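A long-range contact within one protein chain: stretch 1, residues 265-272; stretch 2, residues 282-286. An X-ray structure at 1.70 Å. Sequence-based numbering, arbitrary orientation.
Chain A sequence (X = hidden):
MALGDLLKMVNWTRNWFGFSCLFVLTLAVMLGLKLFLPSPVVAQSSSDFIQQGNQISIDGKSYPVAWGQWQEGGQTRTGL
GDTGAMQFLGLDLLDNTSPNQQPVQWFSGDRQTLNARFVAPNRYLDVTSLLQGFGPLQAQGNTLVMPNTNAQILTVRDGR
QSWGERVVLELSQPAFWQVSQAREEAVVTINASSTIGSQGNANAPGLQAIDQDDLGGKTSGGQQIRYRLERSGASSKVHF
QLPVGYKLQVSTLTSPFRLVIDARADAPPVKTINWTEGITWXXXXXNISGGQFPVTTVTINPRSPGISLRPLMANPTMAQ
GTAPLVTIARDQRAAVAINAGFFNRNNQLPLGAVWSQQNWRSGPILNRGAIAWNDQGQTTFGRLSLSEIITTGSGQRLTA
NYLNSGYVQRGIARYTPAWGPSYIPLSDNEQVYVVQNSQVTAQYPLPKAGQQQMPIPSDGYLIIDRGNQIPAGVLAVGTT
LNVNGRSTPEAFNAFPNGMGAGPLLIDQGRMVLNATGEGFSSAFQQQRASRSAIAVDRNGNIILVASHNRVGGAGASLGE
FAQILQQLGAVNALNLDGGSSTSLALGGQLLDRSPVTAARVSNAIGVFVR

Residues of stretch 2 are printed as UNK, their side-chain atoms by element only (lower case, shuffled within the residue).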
# COMPACT_ATOMS: atom_id res chain seq x y z
N ALA A 265 -13.59 -5.80 20.43
CA ALA A 265 -13.91 -4.94 19.30
C ALA A 265 -13.04 -3.68 19.23
O ALA A 265 -12.84 -3.11 18.16
CB ALA A 265 -15.39 -4.57 19.30
N ASP A 266 -12.53 -3.24 20.38
CA ASP A 266 -11.71 -2.02 20.39
C ASP A 266 -10.21 -2.34 20.30
O ASP A 266 -9.49 -2.31 21.30
CB ASP A 266 -12.03 -1.16 21.62
CG ASP A 266 -11.93 -1.94 22.92
OD1 ASP A 266 -12.20 -3.16 22.91
OD2 ASP A 266 -11.58 -1.33 23.95
N ALA A 267 -9.76 -2.65 19.09
CA ALA A 267 -8.39 -3.08 18.83
C ALA A 267 -8.06 -2.61 17.43
O ALA A 267 -8.97 -2.36 16.65
CB ALA A 267 -8.30 -4.60 18.91
N PRO A 268 -6.76 -2.50 17.09
CA PRO A 268 -5.55 -2.76 17.89
C PRO A 268 -5.25 -1.58 18.80
O PRO A 268 -5.82 -0.50 18.60
CB PRO A 268 -4.47 -2.92 16.82
CG PRO A 268 -4.92 -2.03 15.71
CD PRO A 268 -6.42 -2.16 15.69
N PRO A 269 -4.37 -1.77 19.79
CA PRO A 269 -4.07 -0.68 20.73
C PRO A 269 -3.28 0.46 20.08
O PRO A 269 -2.69 0.26 19.01
CB PRO A 269 -3.25 -1.37 21.82
CG PRO A 269 -2.71 -2.61 21.18
CD PRO A 269 -3.73 -3.04 20.19
N VAL A 270 -3.26 1.63 20.72
CA VAL A 270 -2.57 2.79 20.15
C VAL A 270 -1.07 2.59 20.19
O VAL A 270 -0.55 1.87 21.05
CB VAL A 270 -2.94 4.10 20.86
CG1 VAL A 270 -4.45 4.21 21.00
CG2 VAL A 270 -2.28 4.17 22.22
N LYS A 271 -0.37 3.19 19.24
CA LYS A 271 1.07 3.04 19.13
C LYS A 271 1.62 4.24 18.39
O LYS A 271 0.97 4.77 17.49
CB LYS A 271 1.41 1.75 18.37
CG LYS A 271 2.91 1.38 18.41
CD LYS A 271 3.27 0.27 17.40
CE LYS A 271 2.54 -1.05 17.69
NZ LYS A 271 2.75 -1.52 19.08
N THR A 272 2.80 4.71 18.79
CA THR A 272 3.51 5.74 18.04
C THR A 272 4.97 5.35 17.93
O THR A 272 5.67 5.26 18.94
CB THR A 272 3.36 7.15 18.69
OG1 THR A 272 1.97 7.51 18.76
CG2 THR A 272 4.11 8.21 17.88
N UNK A 282 1.84 5.65 13.27
CA UNK A 282 0.93 5.71 14.41
C UNK A 282 -0.27 4.83 14.21
O UNK A 282 -0.76 4.67 13.09
o UNK A 282 1.52 10.26 14.00
n UNK A 282 0.46 10.02 15.97
c UNK A 282 1.18 9.55 14.96
c UNK A 282 0.46 7.15 14.67
c UNK A 282 1.58 8.09 15.05
N UNK A 283 -0.73 4.23 15.31
CA UNK A 283 -2.02 3.55 15.36
C UNK A 283 -2.86 4.31 16.39
O UNK A 283 -2.40 4.53 17.51
c UNK A 283 -1.85 2.08 15.74
o UNK A 283 -3.12 1.04 13.38
c UNK A 283 -3.15 1.30 15.77
n UNK A 283 -5.15 1.33 14.36
c UNK A 283 -3.81 1.21 14.40
N UNK A 284 -4.05 4.74 15.99
CA UNK A 284 -4.88 5.64 16.81
C UNK A 284 -6.34 5.27 16.69
O UNK A 284 -6.75 4.59 15.74
c UNK A 284 -2.60 10.25 14.10
c UNK A 284 -3.45 9.22 16.17
c UNK A 284 -3.52 7.83 16.80
c UNK A 284 -4.74 7.08 16.31
n UNK A 284 -2.94 9.18 14.80
n UNK A 284 -2.14 10.13 12.87
n UNK A 284 -2.72 11.45 14.66
N UNK A 285 -7.14 5.73 17.66
CA UNK A 285 -8.59 5.72 17.51
C UNK A 285 -9.05 7.14 17.22
O UNK A 285 -8.69 8.07 17.95
c UNK A 285 -8.60 1.04 19.59
c UNK A 285 -9.04 3.76 19.07
c UNK A 285 -8.01 3.35 19.92
c UNK A 285 -9.63 1.43 18.75
c UNK A 285 -9.28 5.22 18.79
c UNK A 285 -7.79 2.00 20.18
c UNK A 285 -9.85 2.79 18.49
N UNK A 286 -9.81 7.33 16.15
CA UNK A 286 -10.32 8.65 15.82
C UNK A 286 -11.83 8.70 16.07
O UNK A 286 -12.58 7.88 15.53
c UNK A 286 -8.47 9.06 14.16
c UNK A 286 -9.99 9.06 14.38
c UNK A 286 -10.57 10.43 14.07
O HOH W 1 -6.31 1.63 16.91
O HOH W 2 -0.84 7.12 18.56

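Position 282 carries five side-chain atoms: three carbons in a row, the third bearing one oxygen and one nitrogen, a carboxamide on a two-methylene stem. The second carbon lies 3.8 Å from Thr272 OG1. The residue is Gln282. It pairs with Thr272 in the antiparallel sheet, their CA atoms 4.5 Å apart and their side chains on the same face. The stem suits this place because its CG packs against the threonine. The backbone contributes as well: Gln282 CA lies 3.2 Å from Lys271 O in a CA-H...O contact, common between antiparallel strands.

Position 283 has the same composition, three carbons ending in one oxygen and one nitrogen. Its second carbon lies 3.4 Å from Pro269 O, its nitrogen 3.6 Å from Pro268 CG, and its CB 4.2 Å from Lys271 CB. It is therefore Gln283. Its side chain shares the opposite sheet face with that of Lys271 and is buried. The methylenes fill space and NE2 packs against Pro268; the amide's polar needs are met by water 1, to which NE2 donates at 2.8 Å, and by a partner of OE1 elsewhere in the structure. Water 1 in turn donates to Pro268 O at 2.8 Å, so it bridges the amide to a proline carbonyl.

At position 284 three carbons lead to a nitrogen, then to a carbon carrying two more nitrogens, a guanidinium. Toward stretch 1, its CA merely lies 4.4 Å from Val270 CG1. This is Arg284. Its CA-to-CB bond points away from stretch 1, and the long chain reaches a partner elsewhere.

Position 285 shows one carbon followed by a ring of six carbons with no further atom. Asp266 C and Val270 CG1, each 3.8 Å from the nearest ring carbon, both meet the ring edge; Pro268 O is 3.3 Å from the ring's far carbon, CZ once the residue is named Phe285. Its CB leaves sideways, but the ring comes nearer to the loop before the strand. A flat, apolar ring can thus reach several loop residues at once.

Position 286 has three carbons, one carrying the other two, and is out of reach of stretch 1: Val286. Though buried, it takes no part in this contact.

The contact joins a short antiparallel pairing to side-chain packing. Lys271 N donates to Gln283 O at 3.0 Å, and Gln283 N to Lys271 O at 2.8 Å, fixing the register. Beyond that pair, where stretch 1 is loop, Gln283 and Phe285 cover the proline-rich segment, and water 1 links its backbone to the strand.

Stretch 2 282-286: QQRFV
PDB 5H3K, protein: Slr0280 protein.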